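Local coordinates for protein amide synthase (Vibrio cholerae, PDB 1L5A) that probably catalyses amide bond formation in vibriobactin biosynthesis, acting as a nonribosomal peptide synthetase condensation enzyme, at residues G31-T35 / T36-R40; S98-D102 / A103-S107; T122-H125 / H126-D130; T195-S198 / A199-P203. All blocks are in the same frame, centred on the assembly; numbering follows the deposited sequence.

Contact 1 (G31-T35 / T36-R40); sequences GPLDT and TLLLR
D34 reaches forward to L37 and caps the first turn of helix 35-47. With its CG anti to the backbone N (chi1 -175°), the carboxylate swings over the helix end, where OD1 accepts the backbone N of L37 at 2.8 Å. The bond is nearly straight, 171° at the hydrogen, although the donor arrives from above the carboxylate plane. The same group lies against the leucine it caps: OD1 is 3.4 Å from CG of L37, and the two side chains pass at a slant. Behind the cap the regular helical ladder starts, with L38 N on D34 O at 3.0 Å and L39 N on T35 O at 3.0 Å. L33 comes in from the loop fully extended, and its CD1 meets CG of L38 at 4.2 Å, a light apolar touch between two buried leucines. T35 OG1 is hydrogen-bonded to H118 and R112 of the neighbouring strands. The turn thus joins strand 22-30 to helix 35-47. L33 and L38 face strand 117-125 through H118 and I120, L37 rests on Y145 and L148 of helix 131-150, and T35 and L39 lean on Y73 of strand 72-75.

Contact 2 (S98-D102 / A103-S107); sequences STLID and APITS
L100 and I105 meet methyl to methyl: CD2 of L100 stands 3.5 Å from CD1 of I105, and each terminal bond is aimed roughly at the other methyl. The two side chains approach from different directions. The CB of L100 leaves the backbone heading away from A103-S107, and its branch then doubles back to present CD2. I105 starts off to the side, and its CG1, anti to the carbonyl carbon (chi1 -50°), carries CD1 across to the leucine. One methyl on each side does all the touching, so the pair bridges the two arms of the bend at a single point. Closer to the apex the short side chain of A103 tucks back over the backbone, its CB 3.5 Å from I101 O and 4.3 Å from T99 O. D102 is turned out of the bend: its CB stays near A103 N, while its carboxylate is directed outward, OD1 bonding to Y63 OH. Around the apolar pair, L100 also packs on W9 and H12 of helix 6-14, and both L100 and I105 touch H125 of strand 117-125. L100 to A103 form a type II beta turn of the open sort, since A103 N lies 3.7 Å from L100 O without a hydrogen bond. D102 takes its third position with a positive phi of 40°, a conformation that the type II turn requires there and that glycine most often supplies. The turn belongs to the loop between helix 82-94 and strand 107-114, which sets L100 and I105 against H125, first histidine of the probable HHxxxDG motif.

Contact 3 (T122-H125 / H126-D130); sequences TRAH and HIVLD
H125 closes the chain back on itself with two acceptors. Its ring nitrogen ND1 takes the backbone N of I127 at 2.9 Å, the donor lying at the ring edge and close to its plane. The carbonyl oxygen accepts V128 N at 3.0 Å along an almost straight path (177°), and L129 N adds a weak bond. CG anti to the backbone N (chi1 -173°) brings the imidazole beside the following turn, where the I127 bond to ND1 holds its rotation; I127 CG2 packs 3.4 Å from ND1. This is the tight, buried part. Contact is thinner on the A124 flank, whose CB reaches CD2 of L129 at 4.2 Å and CG2 of V128 at 4.4 Å. H126 forms the more open side: it is partly exposed, its CB leaves away from the strand, and its ring lies nearly parallel to that of F8. At the far end D130 caps helix 131-150 by accepting G133 N and forms a salt bridge with R263. H125, H126 and D130, with the glycine that follows, spell the HHxxxDG signature of condensation domains, whose second histidine is generally placed in the active site; this turn between strand and helix is its characteristic setting.

Contact 4 (T195-S198 / A199-P203); sequences TLTS and ATYDP
S198 folds its side chain forward over the turn that follows it. The CB comes first, 3.2 Å from A199 N and 4.1 Å from CB of Y201. The next atom is the tip: OG, anti to the backbone N (chi1 156°), is directed along the chain to T200. There it accepts T200 N at 2.9 Å, with 149° at the hydrogen, and T200 OG1 at 3.1 Å. T200 can give both because its hydroxyl stands between its own backbone N and carbonyl carbon (chi1 69°), on the same side as the amide. One serine oxygen is therefore gripped twice by a single residue. A longer backbone bond spans the same bend, Y201 N reaching S198 O at 3.4 Å, and it is weak. The CB of Y201 points back toward S198, 3.6 Å from its O, but the ring runs off in the other direction, with P203 N above one face, toward its rim, and OH bonded to D381. T197 lays its CG2 near CB of Y201, while its hydroxyl goes to S327. S198 to Y201 make a type I beta turn, and the serine-to-T200 bond adds an ST turn to it. At this exposed site apolar cover is slight, and the chemistry implies a bend held chiefly by short-range polar bonds, with the serine oxygen accepting twice beside a weak backbone bond.

How the contacts relate
Contacts 2 and 3 belong together: their centres lie about 10 Å apart, and S107 N sits 2.9 Å from R123 O, a probable hydrogen bond between neighbouring antiparallel strands. Packing of L100 and I105 on H125, and of I105 on V128, lines one side of contact 3's signature turn, the part closest to the expected active site. Contact 1 lies toward the far end of the same sheet, its centre about 24 Å from that of contact 3, joined through strand 117-125 rather than by touch. Contact 4, also about 24 Å from contact 3 between centres, is a surface turn leading to the other sheet; it and contact 1 flank the chain's centre on opposite sides, their centres about 47 Å apart.

Contact 1 (G31-T35 / T36-R40)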
loop_
_atom_site.group_PDB
_atom_site.type_symbol
_atom_site.label_atom_id
_atom_site.label_comp_id
_atom_site.label_asym_id
_atom_site.label_seq_id
_atom_site.Cartn_x
_atom_site.Cartn_y
_atom_site.Cartn_z
ATOM N N GLY A 31 -5.123 28.706 36.564
ATOM C CA GLY A 31 -5.235 27.586 37.490
ATOM C C GLY A 31 -3.963 27.268 38.268
ATOM O O GLY A 31 -2.900 27.810 37.978
ATOM N N PRO A 32 -4.039 26.372 39.263
ATOM C CA PRO A 32 -2.902 25.972 40.104
ATOM C C PRO A 32 -1.889 25.083 39.366
ATOM O O PRO A 32 -1.586 23.971 39.798
ATOM C CB PRO A 32 -3.582 25.230 41.238
ATOM C CG PRO A 32 -4.636 24.456 40.475
ATOM C CD PRO A 32 -5.209 25.515 39.538
ATOM N N LEU A 33 -1.369 25.589 38.260
ATOM C CA LEU A 33 -0.409 24.869 37.447
ATOM C C LEU A 33 0.971 24.854 38.107
ATOM O O LEU A 33 1.299 25.747 38.885
ATOM C CB LEU A 33 -0.389 25.540 36.075
ATOM C CG LEU A 33 0.764 25.505 35.086
ATOM C CD1 LEU A 33 0.268 26.067 33.785
ATOM C CD2 LEU A 33 1.936 26.330 35.591
ATOM N N ASP A 34 1.764 23.822 37.819
ATOM C CA ASP A 34 3.115 23.691 38.378
ATOM C C ASP A 34 4.064 24.347 37.381
ATOM O O ASP A 34 4.421 23.733 36.371
ATOM C CB ASP A 34 3.467 22.204 38.545
ATOM C CG ASP A 34 4.817 21.978 39.232
ATOM O OD1 ASP A 34 5.850 22.473 38.739
ATOM O OD2 ASP A 34 4.845 21.287 40.271
ATOM N N THR A 35 4.466 25.589 37.656
ATOM C CA THR A 35 5.349 26.336 36.745
ATOM C C THR A 35 6.523 25.518 36.256
ATOM O O THR A 35 6.726 25.346 35.056
ATOM C CB THR A 35 5.927 27.627 37.398
ATOM O OG1 THR A 35 4.865 28.402 37.964
ATOM C CG2 THR A 35 6.652 28.482 36.354
ATOM N N THR A 36 7.300 25.014 37.198
ATOM C CA THR A 36 8.476 24.230 36.870
ATOM C C THR A 36 8.181 23.058 35.943
ATOM O O THR A 36 8.846 22.896 34.935
ATOM C CB THR A 36 9.174 23.766 38.168
ATOM O OG1 THR A 36 9.705 24.920 38.839
ATOM C CG2 THR A 36 10.306 22.794 37.869
ATOM N N LEU A 37 7.190 22.246 36.260
ATOM C CA LEU A 37 6.875 21.131 35.376
ATOM C C LEU A 37 6.415 21.574 33.965
ATOM O O LEU A 37 6.712 20.903 32.962
ATOM C CB LEU A 37 5.837 20.203 36.035
ATOM C CG LEU A 37 6.284 19.462 37.324
ATOM C CD1 LEU A 37 5.265 18.389 37.669
ATOM C CD2 LEU A 37 7.641 18.795 37.148
ATOM N N LEU A 38 5.724 22.710 33.876
ATOM C CA LEU A 38 5.268 23.208 32.572
ATOM C C LEU A 38 6.500 23.567 31.757
ATOM O O LEU A 38 6.599 23.221 30.580
ATOM C CB LEU A 38 4.369 24.440 32.740
ATOM C CG LEU A 38 3.664 25.140 31.560
ATOM C CD1 LEU A 38 4.673 25.877 30.743
ATOM C CD2 LEU A 38 2.905 24.142 30.698
ATOM N N LEU A 39 7.450 24.241 32.393
ATOM C CA LEU A 39 8.676 24.632 31.716
ATOM C C LEU A 39 9.441 23.416 31.199
ATOM O O LEU A 39 9.959 23.431 30.080
ATOM C CB LEU A 39 9.578 25.449 32.647
ATOM C CG LEU A 39 9.165 26.867 33.059
ATOM C CD1 LEU A 39 10.311 27.493 33.819
ATOM C CD2 LEU A 39 8.849 27.721 31.845
ATOM N N ARG A 40 9.527 22.371 32.018
ATOM C CA ARG A 40 10.216 21.146 31.629
ATOM C C ARG A 40 9.439 20.552 30.453
ATOM O O ARG A 40 10.016 20.159 29.434
ATOM C CB ARG A 40 10.211 20.162 32.797
ATOM C CG ARG A 40 10.749 18.786 32.468
ATOM C CD ARG A 40 12.239 18.815 32.219
ATOM N NE ARG A 40 12.793 17.471 32.044
ATOM C CZ ARG A 40 13.992 17.232 31.529
ATOM N NH1 ARG A 40 14.762 18.243 31.135
ATOM N NH2 ARG A 40 14.421 15.989 31.403
#

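Contact 2 (S98-D102 / A103-S107)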
loop_
_atom_site.group_PDB
_atom_site.type_symbol
_atom_site.label_atom_id
_atom_site.label_comp_id
_atom_site.label_asym_id
_atom_site.label_seq_id
_atom_site.Cartn_x
_atom_site.Cartn_y
_atom_site.Cartn_z
ATOM N N SER A 98 12.160 39.448 11.607
ATOM C CA SER A 98 11.821 38.145 11.063
ATOM C C SER A 98 12.661 37.689 9.872
ATOM O O SER A 98 12.118 37.163 8.894
ATOM C CB SER A 98 10.329 38.102 10.697
ATOM O OG SER A 98 9.941 39.210 9.907
ATOM N N THR A 99 13.978 37.887 9.953
ATOM C CA THR A 99 14.871 37.454 8.881
ATOM C C THR A 99 14.838 35.930 8.879
ATOM O O THR A 99 14.350 35.318 9.823
ATOM C CB THR A 99 16.315 37.914 9.120
ATOM O OG1 THR A 99 16.354 39.347 9.188
ATOM C CG2 THR A 99 17.228 37.419 7.991
ATOM N N LEU A 100 15.343 35.311 7.821
ATOM C CA LEU A 100 15.336 33.863 7.749
ATOM C C LEU A 100 16.730 33.311 7.620
ATOM O O LEU A 100 16.984 32.174 8.011
ATOM C CB LEU A 100 14.505 33.381 6.556
ATOM C CG LEU A 100 13.005 33.157 6.728
ATOM C CD1 LEU A 100 12.453 32.507 5.475
ATOM C CD2 LEU A 100 12.745 32.267 7.920
ATOM N N ILE A 101 17.637 34.101 7.056
ATOM C CA ILE A 101 19.004 33.635 6.873
ATOM C C ILE A 101 19.717 33.445 8.210
ATOM O O ILE A 101 19.672 34.305 9.083
ATOM C CB ILE A 101 19.856 34.615 6.001
ATOM C CG1 ILE A 101 19.121 34.967 4.709
ATOM C CG2 ILE A 101 21.202 33.959 5.631
ATOM C CD1 ILE A 101 19.020 33.825 3.732
ATOM N N ASP A 102 20.355 32.293 8.354
ATOM C CA ASP A 102 21.117 31.960 9.543
ATOM C C ASP A 102 20.509 32.375 10.891
ATOM O O ASP A 102 21.243 32.630 11.842
ATOM C CB ASP A 102 22.515 32.559 9.391
ATOM C CG ASP A 102 23.166 32.171 8.070
ATOM O OD1 ASP A 102 23.386 30.960 7.817
ATOM O OD2 ASP A 102 23.450 33.088 7.271
ATOM N N ALA A 103 19.184 32.424 10.989
ATOM C CA ALA A 103 18.548 32.810 12.244
ATOM C C ALA A 103 17.575 31.750 12.807
ATOM O O ALA A 103 17.146 30.833 12.109
ATOM C CB ALA A 103 17.826 34.133 12.058
ATOM N N PRO A 104 17.225 31.866 14.093
ATOM C CA PRO A 104 16.307 30.885 14.671
ATOM C C PRO A 104 14.933 31.114 14.075
ATOM O O PRO A 104 14.469 32.250 14.014
ATOM C CB PRO A 104 16.321 31.218 16.171
ATOM C CG PRO A 104 17.574 32.070 16.362
ATOM C CD PRO A 104 17.655 32.855 15.094
ATOM N N ILE A 105 14.269 30.038 13.670
ATOM C CA ILE A 105 12.948 30.153 13.078
ATOM C C ILE A 105 11.837 30.198 14.107
ATOM O O ILE A 105 10.724 30.605 13.797
ATOM C CB ILE A 105 12.668 28.988 12.104
ATOM C CG1 ILE A 105 13.829 28.830 11.124
ATOM C CG2 ILE A 105 11.420 29.263 11.305
ATOM C CD1 ILE A 105 14.067 30.011 10.237
ATOM N N THR A 106 12.097 29.771 15.332
ATOM C CA THR A 106 11.015 29.827 16.312
ATOM C C THR A 106 11.388 30.601 17.566
ATOM O O THR A 106 12.540 30.944 17.775
ATOM C CB THR A 106 10.535 28.417 16.734
ATOM O OG1 THR A 106 11.457 27.851 17.676
ATOM C CG2 THR A 106 10.419 27.512 15.514
ATOM N N SER A 107 10.392 30.872 18.397
ATOM C CA SER A 107 10.587 31.588 19.645
ATOM C C SER A 107 9.644 30.973 20.676
ATOM O O SER A 107 8.516 30.590 20.345
ATOM C CB SER A 107 10.275 33.081 19.449
ATOM O OG SER A 107 10.610 33.849 20.594
#

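Contact 3 (T122-H125 / H126-D130)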
loop_
_atom_site.group_PDB
_atom_site.type_symbol
_atom_site.label_atom_id
_atom_site.label_comp_id
_atom_site.label_asym_id
_atom_site.label_seq_id
_atom_site.Cartn_x
_atom_site.Cartn_y
_atom_site.Cartn_z
ATOM N N THR A 122 4.162 30.864 21.622
ATOM C CA THR A 122 4.901 30.047 20.674
ATOM C C THR A 122 4.849 30.697 19.299
ATOM O O THR A 122 3.781 31.049 18.828
ATOM C CB THR A 122 4.262 28.672 20.573
ATOM O OG1 THR A 122 4.229 28.087 21.875
ATOM C CG2 THR A 122 5.048 27.776 19.616
ATOM N N ARG A 123 5.995 30.856 18.655
ATOM C CA ARG A 123 6.020 31.438 17.327
ATOM C C ARG A 123 6.965 30.714 16.405
ATOM O O ARG A 123 8.079 30.352 16.785
ATOM C CB ARG A 123 6.470 32.886 17.346
ATOM C CG ARG A 123 6.923 33.359 15.960
ATOM C CD ARG A 123 8.102 34.284 16.054
ATOM N NE ARG A 123 9.307 33.672 15.516
ATOM C CZ ARG A 123 10.537 34.115 15.742
ATOM N NH1 ARG A 123 10.735 35.185 16.505
ATOM N NH2 ARG A 123 11.573 33.478 15.214
ATOM N N ALA A 124 6.528 30.562 15.165
ATOM C CA ALA A 124 7.334 29.907 14.156
ATOM C C ALA A 124 7.026 30.532 12.810
ATOM O O ALA A 124 6.095 31.299 12.667
ATOM C CB ALA A 124 7.001 28.413 14.129
ATOM N N HIS A 125 7.832 30.220 11.818
ATOM C CA HIS A 125 7.570 30.705 10.477
ATOM C C HIS A 125 6.819 29.579 9.754
ATOM O O HIS A 125 7.088 28.394 9.965
ATOM C CB HIS A 125 8.878 31.009 9.769
ATOM C CG HIS A 125 8.697 31.670 8.448
ATOM N ND1 HIS A 125 8.280 30.984 7.328
ATOM C CD2 HIS A 125 8.851 32.960 8.069
ATOM C CE1 HIS A 125 8.188 31.826 6.314
ATOM N NE2 HIS A 125 8.527 33.031 6.737
ATOM N N HIS A 126 5.873 29.943 8.905
ATOM C CA HIS A 126 5.111 28.944 8.176
ATOM C C HIS A 126 5.972 27.934 7.402
ATOM O O HIS A 126 5.490 26.873 7.012
ATOM C CB HIS A 126 4.179 29.650 7.206
ATOM C CG HIS A 126 2.745 29.307 7.401
ATOM N ND1 HIS A 126 2.188 28.142 6.917
ATOM C CD2 HIS A 126 1.755 29.960 8.055
ATOM C CE1 HIS A 126 0.916 28.093 7.265
ATOM N NE2 HIS A 126 0.629 29.183 7.957
ATOM N N ILE A 127 7.239 28.268 7.182
ATOM C CA ILE A 127 8.132 27.408 6.427
ATOM C C ILE A 127 8.590 26.154 7.187
ATOM O O ILE A 127 9.181 25.252 6.587
ATOM C CB ILE A 127 9.359 28.217 5.917
ATOM C CG1 ILE A 127 10.024 27.492 4.756
ATOM C CG2 ILE A 127 10.393 28.392 7.023
ATOM C CD1 ILE A 127 11.004 28.362 4.051
ATOM N N VAL A 128 8.343 26.100 8.496
ATOM C CA VAL A 128 8.691 24.906 9.280
ATOM C C VAL A 128 7.502 24.395 10.101
ATOM O O VAL A 128 7.636 23.427 10.850
ATOM C CB VAL A 128 9.873 25.131 10.262
ATOM C CG1 VAL A 128 11.154 25.470 9.485
ATOM C CG2 VAL A 128 9.507 26.204 11.258
ATOM N N LEU A 129 6.339 25.018 9.931
ATOM C CA LEU A 129 5.164 24.622 10.679
ATOM C C LEU A 129 3.848 25.123 10.070
ATOM O O LEU A 129 3.761 26.277 9.642
ATOM C CB LEU A 129 5.269 25.156 12.116
ATOM C CG LEU A 129 4.370 24.449 13.145
ATOM C CD1 LEU A 129 4.953 23.048 13.440
ATOM C CD2 LEU A 129 4.277 25.288 14.445
ATOM N N ASP A 130 2.837 24.250 10.031
ATOM C CA ASP A 130 1.512 24.620 9.548
ATOM C C ASP A 130 0.539 24.493 10.717
ATOM O O ASP A 130 0.956 24.302 11.856
ATOM C CB ASP A 130 1.047 23.740 8.372
ATOM C CG ASP A 130 1.186 22.238 8.642
ATOM O OD1 ASP A 130 0.931 21.792 9.793
ATOM O OD2 ASP A 130 1.534 21.499 7.682
#

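Contact 4 (T195-S198 / A199-P203)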
loop_
_atom_site.group_PDB
_atom_site.type_symbol
_atom_site.label_atom_id
_atom_site.label_comp_id
_atom_site.label_asym_id
_atom_site.label_seq_id
_atom_site.Cartn_x
_atom_site.Cartn_y
_atom_site.Cartn_z
ATOM N N THR A 195 -8.247 30.096 -11.608
ATOM C CA THR A 195 -7.864 31.490 -11.644
ATOM C C THR A 195 -6.437 31.690 -11.159
ATOM O O THR A 195 -6.045 31.136 -10.146
ATOM C CB THR A 195 -8.774 32.302 -10.765
ATOM O OG1 THR A 195 -10.137 32.022 -11.111
ATOM C CG2 THR A 195 -8.469 33.785 -10.939
ATOM N N LEU A 196 -5.662 32.486 -11.887
ATOM C CA LEU A 196 -4.290 32.755 -11.485
ATOM C C LEU A 196 -4.237 33.949 -10.554
ATOM O O LEU A 196 -5.197 34.706 -10.429
ATOM C CB LEU A 196 -3.404 33.050 -12.693
ATOM C CG LEU A 196 -3.212 31.951 -13.742
ATOM C CD1 LEU A 196 -1.958 32.294 -14.548
ATOM C CD2 LEU A 196 -3.037 30.573 -13.085
ATOM N N THR A 197 -3.093 34.102 -9.899
ATOM C CA THR A 197 -2.868 35.209 -8.988
ATOM C C THR A 197 -2.644 36.422 -9.872
ATOM O O THR A 197 -1.920 36.346 -10.857
ATOM C CB THR A 197 -1.597 34.972 -8.131
ATOM O OG1 THR A 197 -1.836 33.894 -7.218
ATOM C CG2 THR A 197 -1.206 36.246 -7.361
ATOM N N SER A 198 -3.271 37.537 -9.520
ATOM C CA SER A 198 -3.112 38.757 -10.294
ATOM C C SER A 198 -1.647 39.141 -10.341
ATOM O O SER A 198 -0.890 38.918 -9.388
ATOM C CB SER A 198 -3.914 39.897 -9.674
ATOM O OG SER A 198 -3.354 41.143 -10.051
ATOM N N ALA A 199 -1.256 39.721 -11.463
ATOM C CA ALA A 199 0.116 40.152 -11.678
ATOM C C ALA A 199 0.432 41.400 -10.857
ATOM O O ALA A 199 1.591 41.694 -10.586
ATOM C CB ALA A 199 0.342 40.430 -13.166
ATOM N N THR A 200 -0.605 42.113 -10.445
ATOM C CA THR A 200 -0.423 43.334 -9.676
ATOM C C THR A 200 -0.767 43.133 -8.206
ATOM O O THR A 200 -1.025 44.094 -7.471
ATOM C CB THR A 200 -1.309 44.446 -10.249
ATOM O OG1 THR A 200 -2.696 44.138 -10.003
ATOM C CG2 THR A 200 -1.080 44.558 -11.758
ATOM N N TYR A 201 -0.790 41.881 -7.767
ATOM C CA TYR A 201 -1.100 41.630 -6.375
ATOM C C TYR A 201 0.126 41.729 -5.491
ATOM O O TYR A 201 1.080 40.991 -5.669
ATOM C CB TYR A 201 -1.714 40.259 -6.188
ATOM C CG TYR A 201 -2.106 40.045 -4.754
ATOM C CD1 TYR A 201 -3.028 40.896 -4.143
ATOM C CD2 TYR A 201 -1.532 39.027 -3.994
ATOM C CE1 TYR A 201 -3.369 40.746 -2.811
ATOM C CE2 TYR A 201 -1.866 38.863 -2.658
ATOM C CZ TYR A 201 -2.788 39.729 -2.073
ATOM O OH TYR A 201 -3.131 39.586 -0.748
ATOM N N ASP A 202 0.099 42.656 -4.544
ATOM C CA ASP A 202 1.209 42.833 -3.620
ATOM C C ASP A 202 0.766 42.271 -2.269
ATOM O O ASP A 202 -0.085 42.848 -1.594
ATOM C CB ASP A 202 1.562 44.307 -3.464
ATOM C CG ASP A 202 2.771 44.516 -2.580
ATOM O OD1 ASP A 202 2.954 43.724 -1.628
ATOM O OD2 ASP A 202 3.532 45.475 -2.828
ATOM N N PRO A 203 1.358 41.140 -1.861
ATOM C CA PRO A 203 1.059 40.451 -0.606
ATOM C C PRO A 203 1.034 41.356 0.604
ATOM O O PRO A 203 0.183 41.190 1.478
ATOM C CB PRO A 203 2.171 39.413 -0.510
ATOM C CG PRO A 203 2.493 39.133 -1.944
ATOM C CD PRO A 203 2.503 40.507 -2.539
#